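Local coordinates for protein TssK (Serratia sp. FS14, PDB 5Y0E) that probably serves as a trimeric baseplate component of the bacterial type VI secretion system, linking the baseplate to the membrane complex, at residues G44-D49 with A64-M69; L87-N92 with L153-E158; N97-L102 with W163-V168. All blocks are in the same frame, centred on the assembly; numbering follows the deposited sequence.

All three contacts lie in the beta-rich part of the chain that precedes the long helices 197-222 and 229-253. Contact 1 closes first along the chain and belongs to a three-stranded antiparallel sheet. Contacts 2 and 3 alternate their segments, and both reach the six-stranded mixed sheet, contact 2 through strand 142-155, while its strand 87-88 pairs with 59-60. Contact 3 is central: its centre is about 11 Å from each of the others, which are about 20 Å from each other. Phe45 and Met69 of contact 1 pack onto contact 3, whereas backbone pairing of Met154 with Val99 joins contacts 2 and 3. Together the layered sheets make one compact beta-rich unit of this baseplate protein.

Contact 1 of 3, residues G44-D49 with A64-M69; sequences GFLTLD and AASGIM
Leu46 and Thr47 both face Ser66, forming a classic beta bulge in the antiparallel pairing of strands 44-50 and 62-68 within a three-stranded sheet. Backbone bonds define it. Leu46 N donates to Ser66 O at 2.8 Å, and Thr47 N adds a weak, longer bond to the same oxygen, so one carbonyl receives N-H groups from two consecutive residues. Ser66 N answers with a bond to Thr47 O, approaching from above that carbonyl's plane. Beyond the bulge the pairing is regular: Gly44 and Ile68 exchange two bonds, with Gly44 N to Ile68 O at 2.8 Å, and Asp49 N reaches Ala64 O while the return bond is weak.

A CA-H...O contact adds to these bonds, Gly67 CA lying 3.1 Å from Gly44 O. Glycine suits position 67 because this approach, beside Phe45 CA, takes up the space of a CB.

The apolar contacts gather on the face carrying Phe45, Leu48 and Ala65. Leu48 CG is anti to the backbone N (chi1 -173°), and its CD2 sits 3.7 Å above the centre of the Phe45 ring. Ala65, small enough to fit beside both, brings its CB to 3.9 Å from Phe45 CE1 and equally near Leu48 CD1. The ring continues onto Leu100 and Leu166 of the neighbouring sheet, so an aromatic residue here bridges two layers.

On the other face are the Thr47 and Ser66 hydroxyls, small polar groups that can meet across the strands; their modelled separation is too short to be reliable. Beside them Leu46 leaves the bulge and packs on Ala37 of the second subunit, its own CB lying 3.7 Å from Ser66 OG.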
loop_
_atom_site.group_PDB
_atom_site.type_symbol
_atom_site.label_atom_id
_atom_site.label_comp_id
_atom_site.label_asym_id
_atom_site.label_seq_id
_atom_site.Cartn_x
_atom_site.Cartn_y
_atom_site.Cartn_z
ATOM N N GLY A 44 0.356 -5.696 19.946
ATOM C CA GLY A 44 0.072 -4.289 20.079
ATOM C C GLY A 44 -1.366 -4.094 20.461
ATOM O O GLY A 44 -2.073 -5.045 20.759
ATOM N N PHE A 45 -1.813 -2.852 20.425
ATOM C CA PHE A 45 -3.187 -2.496 20.739
ATOM C C PHE A 45 -4.004 -2.339 19.476
ATOM O O PHE A 45 -3.545 -1.763 18.493
ATOM C CB PHE A 45 -3.273 -1.189 21.531
ATOM C CG PHE A 45 -2.778 -1.311 22.909
ATOM C CD1 PHE A 45 -3.593 -1.798 23.903
ATOM C CD2 PHE A 45 -1.488 -0.973 23.219
ATOM C CE1 PHE A 45 -3.133 -1.943 25.168
ATOM C CE2 PHE A 45 -1.021 -1.115 24.490
ATOM C CZ PHE A 45 -1.849 -1.606 25.466
ATOM N N LEU A 46 -5.220 -2.858 19.524
ATOM C CA LEU A 46 -6.273 -2.459 18.615
ATOM C C LEU A 46 -7.010 -1.250 19.125
ATOM O O LEU A 46 -7.426 -0.404 18.345
ATOM C CB LEU A 46 -7.281 -3.583 18.440
ATOM C CG LEU A 46 -6.809 -4.731 17.602
ATOM C CD1 LEU A 46 -7.659 -5.888 17.955
ATOM C CD2 LEU A 46 -6.974 -4.344 16.159
ATOM N N THR A 47 -7.227 -1.201 20.425
ATOM C CA THR A 47 -7.958 -0.135 21.069
ATOM C C THR A 47 -7.290 0.154 22.399
ATOM O O THR A 47 -6.693 -0.728 23.016
ATOM C CB THR A 47 -9.432 -0.495 21.278
ATOM O OG1 THR A 47 -9.540 -1.735 21.979
ATOM C CG2 THR A 47 -10.127 -0.617 19.969
ATOM N N LEU A 48 -7.380 1.406 22.822
ATOM C CA LEU A 48 -6.720 1.850 24.043
ATOM C C LEU A 48 -7.447 3.095 24.501
ATOM O O LEU A 48 -7.475 4.085 23.775
ATOM C CB LEU A 48 -5.244 2.142 23.799
ATOM C CG LEU A 48 -4.385 2.453 24.999
ATOM C CD1 LEU A 48 -4.752 1.536 26.111
ATOM C CD2 LEU A 48 -2.969 2.231 24.654
ATOM N N ASP A 49 -8.057 3.042 25.678
ATOM C CA ASP A 49 -8.767 4.188 26.221
ATOM C C ASP A 49 -8.239 4.490 27.611
ATOM O O ASP A 49 -8.576 3.801 28.577
ATOM C CB ASP A 49 -10.267 3.958 26.262
ATOM C CG ASP A 49 -11.022 5.215 26.663
ATOM O OD1 ASP A 49 -10.434 6.315 26.628
ATOM O OD2 ASP A 49 -12.209 5.109 27.017
ATOM N N ALA A 64 -10.472 0.965 28.901
ATOM C CA ALA A 64 -10.698 -0.178 28.033
ATOM C C ALA A 64 -9.468 -0.359 27.161
ATOM O O ALA A 64 -8.725 0.590 26.925
ATOM C CB ALA A 64 -11.938 0.023 27.167
ATOM N N ALA A 65 -9.266 -1.580 26.680
ATOM C CA ALA A 65 -8.170 -1.855 25.764
ATOM C C ALA A 65 -8.358 -3.234 25.154
ATOM O O ALA A 65 -9.000 -4.102 25.740
ATOM C CB ALA A 65 -6.823 -1.779 26.474
ATOM N N SER A 66 -7.774 -3.434 23.977
ATOM C CA SER A 66 -7.756 -4.754 23.365
ATOM C C SER A 66 -6.533 -4.871 22.475
ATOM O O SER A 66 -6.025 -3.874 21.962
ATOM C CB SER A 66 -9.028 -5.020 22.570
ATOM O OG SER A 66 -9.226 -4.025 21.597
ATOM N N GLY A 67 -6.066 -6.089 22.297
ATOM C CA GLY A 67 -4.879 -6.261 21.498
ATOM C C GLY A 67 -4.262 -7.620 21.749
ATOM O O GLY A 67 -4.944 -8.555 22.137
ATOM N N ILE A 68 -2.959 -7.692 21.532
ATOM C CA ILE A 68 -2.193 -8.916 21.662
ATOM C C ILE A 68 -0.857 -8.607 22.322
ATOM O O ILE A 68 -0.158 -7.674 21.923
ATOM C CB ILE A 68 -1.983 -9.578 20.291
ATOM C CG1 ILE A 68 -3.267 -10.261 19.859
ATOM C CG2 ILE A 68 -0.899 -10.603 20.362
ATOM C CD1 ILE A 68 -3.483 -10.228 18.414
ATOM N N MET A 69 -0.501 -9.391 23.313
ATOM C CA MET A 69 0.742 -9.217 24.019
ATOM C C MET A 69 1.883 -9.810 23.220
ATOM O O MET A 69 1.673 -10.606 22.312
ATOM C CB MET A 69 0.655 -9.874 25.388
ATOM C CG MET A 69 -0.422 -9.267 26.272
ATOM S SD MET A 69 -0.173 -7.524 26.706
ATOM C CE MET A 69 1.306 -7.658 27.645
#

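Contact 2 of 3, residues L87-N92 with L153-E158; sequences LAIADN and LMLESE
Leu87 is the main knob of this contact, pressed against the backbone of Leu153 and Met154. Its CG is anti to the backbone N (chi1 -180°), beside the carbonyl carbon, on a side chain that heads for the other strand. The two methyls then divide the work: CD1 lies 3.6 Å from Leu153 O, and CD2 drops to 3.7 Å from Met154 CA. That hollow exists because the Met154 side chain leaves from the opposite side of its strand, baring the main chain between Leu153 and Leu155. Leu153 forms one wall, with its CB 4.0 Å from Leu87 CB.

Leu155 forms the other wall. Its CD2 rests against two neighbouring methyls of the facing segment, 4.0 Å from Leu87 CD2 and 3.9 Å from Ile89 CD1, and the Ile89 and Leu155 side chains cross obliquely. A leucine suits position 87 because its two methyls reach different parts of the hollow; Ile89 and Leu155 each bring one methyl.

Just past the wall the chain turns into a 3-10 segment. Glu158 folds back so that its OE1 accepts the Leu155 N-H in a nearly straight bond (172°), from above the carboxylate plane; this helps hold the main chain that carries Leu155.

Leu87 also touches Val98, so the contact amounts to aliphatic packing of a short antiparallel strand pair, 59-60 with 87-88, on one face of a larger beta sheet.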
loop_
_atom_site.group_PDB
_atom_site.type_symbol
_atom_site.label_atom_id
_atom_site.label_comp_id
_atom_site.label_asym_id
_atom_site.label_seq_id
_atom_site.Cartn_x
_atom_site.Cartn_y
_atom_site.Cartn_z
ATOM N N LEU A 87 -2.310 2.456 38.325
ATOM C CA LEU A 87 -0.977 2.638 38.784
ATOM C C LEU A 87 -0.715 4.008 39.305
ATOM O O LEU A 87 -0.800 4.976 38.590
ATOM C CB LEU A 87 -0.025 2.343 37.659
ATOM C CG LEU A 87 1.442 2.469 37.945
ATOM C CD1 LEU A 87 1.892 1.315 38.784
ATOM C CD2 LEU A 87 2.173 2.452 36.632
ATOM N N ALA A 88 -0.424 4.074 40.588
ATOM C CA ALA A 88 -0.054 5.327 41.218
ATOM C C ALA A 88 1.380 5.663 40.869
ATOM O O ALA A 88 2.259 4.801 40.890
ATOM C CB ALA A 88 -0.211 5.232 42.731
ATOM N N ILE A 89 1.579 6.907 40.500
ATOM C CA ILE A 89 2.882 7.381 40.134
ATOM C C ILE A 89 3.422 8.136 41.315
ATOM O O ILE A 89 2.773 8.991 41.865
ATOM C CB ILE A 89 2.811 8.277 38.903
ATOM C CG1 ILE A 89 2.399 7.466 37.696
ATOM C CG2 ILE A 89 4.164 8.854 38.603
ATOM C CD1 ILE A 89 3.357 6.349 37.389
ATOM N N ALA A 90 4.613 7.770 41.731
ATOM C CA ALA A 90 5.219 8.393 42.876
ATOM C C ALA A 90 5.582 9.817 42.584
ATOM O O ALA A 90 5.619 10.231 41.454
ATOM C CB ALA A 90 6.440 7.622 43.300
ATOM N N ASP A 91 5.931 10.558 43.618
ATOM C CA ASP A 91 6.265 11.964 43.470
ATOM C C ASP A 91 7.468 12.270 42.572
ATOM O O ASP A 91 7.526 13.327 41.951
ATOM C CB ASP A 91 6.447 12.595 44.841
ATOM C CG ASP A 91 5.148 12.706 45.613
ATOM O OD1 ASP A 91 4.147 13.149 45.043
ATOM O OD2 ASP A 91 5.127 12.362 46.808
ATOM N N ASN A 92 8.420 11.349 42.505
ATOM C CA ASN A 92 9.682 11.596 41.860
ATOM C C ASN A 92 9.782 11.075 40.442
ATOM O O ASN A 92 10.630 11.519 39.691
ATOM C CB ASN A 92 10.814 10.994 42.705
ATOM C CG ASN A 92 11.064 11.756 44.003
ATOM O OD1 ASN A 92 10.727 12.934 44.112
ATOM N ND2 ASN A 92 11.682 11.096 44.973
ATOM N N LEU A 153 -0.623 -2.708 35.043
ATOM C CA LEU A 153 0.058 -1.495 34.646
ATOM C C LEU A 153 1.264 -1.320 35.527
ATOM O O LEU A 153 1.153 -1.492 36.707
ATOM C CB LEU A 153 -0.860 -0.319 34.810
ATOM C CG LEU A 153 -2.029 -0.447 33.883
ATOM C CD1 LEU A 153 -3.217 0.264 34.449
ATOM C CD2 LEU A 153 -1.681 0.068 32.520
ATOM N N MET A 154 2.412 -1.026 34.952
ATOM C CA MET A 154 3.637 -0.850 35.702
ATOM C C MET A 154 4.672 0.032 35.013
ATOM O O MET A 154 4.451 0.499 33.932
ATOM C CB MET A 154 4.245 -2.196 36.049
ATOM C CG MET A 154 4.317 -3.193 34.935
ATOM S SD MET A 154 5.428 -4.534 35.306
ATOM C CE MET A 154 4.290 -5.627 36.065
ATOM N N LEU A 155 5.794 0.282 35.664
ATOM C CA LEU A 155 6.845 1.098 35.085
ATOM C C LEU A 155 7.749 0.245 34.216
ATOM O O LEU A 155 8.033 -0.905 34.542
ATOM C CB LEU A 155 7.674 1.772 36.175
ATOM C CG LEU A 155 6.916 2.581 37.219
ATOM C CD1 LEU A 155 7.885 3.264 38.139
ATOM C CD2 LEU A 155 6.013 3.584 36.545
ATOM N N GLU A 156 8.220 0.823 33.116
ATOM C CA GLU A 156 9.141 0.090 32.266
ATOM C C GLU A 156 10.358 -0.370 33.047
ATOM O O GLU A 156 10.902 -1.443 32.776
ATOM C CB GLU A 156 9.554 0.949 31.075
ATOM C CG GLU A 156 10.476 0.263 30.084
ATOM C CD GLU A 156 10.939 1.201 28.992
ATOM O OE1 GLU A 156 11.655 2.171 29.296
ATOM O OE2 GLU A 156 10.580 0.981 27.825
ATOM N N SER A 157 10.784 0.407 34.037
ATOM C CA SER A 157 11.946 0.023 34.825
ATOM C C SER A 157 11.686 -1.192 35.707
ATOM O O SER A 157 12.641 -1.859 36.112
ATOM C CB SER A 157 12.393 1.190 35.685
ATOM O OG SER A 157 11.381 1.540 36.591
ATOM N N GLU A 158 10.435 -1.499 36.020
ATOM C CA GLU A 158 10.141 -2.638 36.879
ATOM C C GLU A 158 10.050 -3.958 36.121
ATOM O O GLU A 158 9.762 -4.982 36.732
ATOM C CB GLU A 158 8.844 -2.391 37.660
ATOM C CG GLU A 158 8.920 -1.207 38.593
ATOM C CD GLU A 158 7.574 -0.756 39.144
ATOM O OE1 GLU A 158 6.516 -1.048 38.540
ATOM O OE2 GLU A 158 7.580 -0.079 40.195
#

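Contact 3 of 3, residues N97-L102 with W163-V168; sequences NVVLAL and WTALGV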
loop_
_atom_site.group_PDB
_atom_site.type_symbol
_atom_site.label_atom_id
_atom_site.label_comp_id
_atom_site.label_asym_id
_atom_site.label_seq_id
_atom_site.Cartn_x
_atom_site.Cartn_y
_atom_site.Cartn_z
ATOM N N ASN A 97 8.443 5.486 31.482
ATOM C CA ASN A 97 7.493 4.791 30.629
ATOM C C ASN A 97 6.610 3.859 31.443
ATOM O O ASN A 97 7.097 3.120 32.295
ATOM C CB ASN A 97 8.221 4.005 29.550
ATOM C CG ASN A 97 8.608 4.863 28.396
ATOM O OD1 ASN A 97 7.942 5.843 28.109
ATOM N ND2 ASN A 97 9.677 4.503 27.717
ATOM N N VAL A 98 5.313 3.900 31.162
ATOM C CA VAL A 98 4.320 3.025 31.763
ATOM C C VAL A 98 3.883 1.990 30.734
ATOM O O VAL A 98 3.602 2.326 29.584
ATOM C CB VAL A 98 3.114 3.838 32.257
ATOM C CG1 VAL A 98 2.183 2.965 33.053
ATOM C CG2 VAL A 98 3.581 4.991 33.081
ATOM N N VAL A 99 3.783 0.740 31.163
ATOM C CA VAL A 99 3.465 -0.371 30.279
ATOM C C VAL A 99 2.246 -1.138 30.774
ATOM O O VAL A 99 1.837 -1.040 31.928
ATOM C CB VAL A 99 4.642 -1.342 30.145
ATOM C CG1 VAL A 99 5.851 -0.623 29.636
ATOM C CG2 VAL A 99 4.914 -1.992 31.481
ATOM N N LEU A 100 1.667 -1.913 29.866
ATOM C CA LEU A 100 0.701 -2.953 30.196
ATOM C C LEU A 100 1.428 -4.279 30.114
ATOM O O LEU A 100 2.039 -4.579 29.095
ATOM C CB LEU A 100 -0.479 -2.925 29.234
ATOM C CG LEU A 100 -1.592 -3.939 29.472
ATOM C CD1 LEU A 100 -2.055 -3.848 30.898
ATOM C CD2 LEU A 100 -2.743 -3.704 28.526
ATOM N N ALA A 101 1.445 -5.026 31.196
ATOM C CA ALA A 101 2.206 -6.242 31.216
ATOM C C ALA A 101 1.489 -7.489 31.654
ATOM O O ALA A 101 0.461 -7.443 32.249
ATOM C CB ALA A 101 3.432 -6.042 32.064
ATOM N N LEU A 102 2.085 -8.618 31.343
ATOM C CA LEU A 102 1.533 -9.901 31.676
ATOM C C LEU A 102 2.675 -10.820 31.874
ATOM O O LEU A 102 3.638 -10.746 31.170
ATOM C CB LEU A 102 0.686 -10.417 30.534
ATOM C CG LEU A 102 0.056 -11.766 30.795
ATOM C CD1 LEU A 102 -1.111 -11.585 31.730
ATOM C CD2 LEU A 102 -0.366 -12.438 29.508
ATOM N N TRP A 163 8.075 -11.159 32.177
ATOM C CA TRP A 163 6.912 -10.439 31.699
ATOM C C TRP A 163 7.113 -10.108 30.237
ATOM O O TRP A 163 8.245 -9.962 29.777
ATOM C CB TRP A 163 6.678 -9.141 32.469
ATOM C CG TRP A 163 6.522 -9.288 33.932
ATOM C CD1 TRP A 163 7.503 -9.553 34.844
ATOM C CD2 TRP A 163 5.309 -9.159 34.674
ATOM N NE1 TRP A 163 6.968 -9.610 36.103
ATOM C CE2 TRP A 163 5.623 -9.369 36.025
ATOM C CE3 TRP A 163 3.993 -8.891 34.328
ATOM C CZ2 TRP A 163 4.670 -9.317 37.017
ATOM C CZ3 TRP A 163 3.056 -8.844 35.310
ATOM C CH2 TRP A 163 3.393 -9.053 36.638
ATOM N N THR A 164 6.011 -10.022 29.506
ATOM C CA THR A 164 5.981 -9.250 28.282
ATOM C C THR A 164 5.083 -8.060 28.525
ATOM O O THR A 164 4.276 -8.050 29.449
ATOM C CB THR A 164 5.479 -10.040 27.069
ATOM O OG1 THR A 164 4.109 -10.397 27.251
ATOM C CG2 THR A 164 6.310 -11.266 26.833
ATOM N N ALA A 165 5.240 -7.042 27.697
ATOM C CA ALA A 165 4.521 -5.812 27.965
ATOM C C ALA A 165 4.352 -5.014 26.691
ATOM O O ALA A 165 5.155 -5.114 25.765
ATOM C CB ALA A 165 5.248 -4.968 29.010
ATOM N N LEU A 166 3.314 -4.195 26.678
ATOM C CA LEU A 166 3.082 -3.230 25.625
ATOM C C LEU A 166 3.140 -1.838 26.229
ATOM O O LEU A 166 2.582 -1.600 27.297
ATOM C CB LEU A 166 1.719 -3.448 24.955
ATOM C CG LEU A 166 1.340 -4.802 24.370
ATOM C CD1 LEU A 166 -0.105 -4.798 23.971
ATOM C CD2 LEU A 166 2.192 -5.121 23.196
ATOM N N GLY A 167 3.789 -0.907 25.541
ATOM C CA GLY A 167 3.901 0.437 26.070
ATOM C C GLY A 167 2.595 1.195 25.952
ATOM O O GLY A 167 1.915 1.135 24.936
ATOM N N VAL A 168 2.254 1.941 26.997
ATOM C CA VAL A 168 0.994 2.663 27.060
ATOM C C VAL A 168 1.194 4.169 26.947
ATOM O O VAL A 168 0.435 4.845 26.249
ATOM C CB VAL A 168 0.230 2.310 28.356
ATOM C CG1 VAL A 168 -1.023 3.154 28.493
ATOM C CG2 VAL A 168 -0.089 0.829 28.404
#
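Ala101 and Ala165 meet at the apolar centre, a non-hydrogen-bonded antiparallel pair whose CB atoms are 3.7 Å apart. Alanine suits both places, because larger neighbours close in from either end of this face. Val99 lies at one end, its CB 3.8 Å from Ala165 CB. At the other, Trp163 has CG anti to the carbonyl carbon (chi1 -57°), and its six-membered ring runs beside strand 96-103: CE3 is 3.7 Å from Ala101 CB and 3.4 Å from Leu102 C. Ala101 C and Leu102 N lie in plane at the indole edge, so the ring abuts the main chain there. Met154 and Arg152 of the next strand also touch this indole.

The opposite face carries Leu100 and Leu166, which pack on Phe45 and Phe75 of the other sheet. At the far end of the pairing, Val168 CG2 lies 3.9 Å from Leu100 CB.

Between these faces runs the polar ladder. Leu100 and Leu166 exchange two backbone bonds, Leu100 N to Leu166 O being short and straight (2.7 Å, 171°). Leu102 and Thr164 exchange another two, and Val168 N to Val98 O, at 2.9 Å, completes the series. Ala165 CA also approaches Leu100 O at 3.0 Å in a CA-H...O contact.

At the polar margin, Asn97 makes weak hydrogen bonds to Arg170 of strand 163-174 and to Glu156, just after strand 142-155. The pairing is that of neighbouring antiparallel strands inside a mixed sheet, with strand 96-103 inserted between the sequence-consecutive strands 142-155 and 163-174.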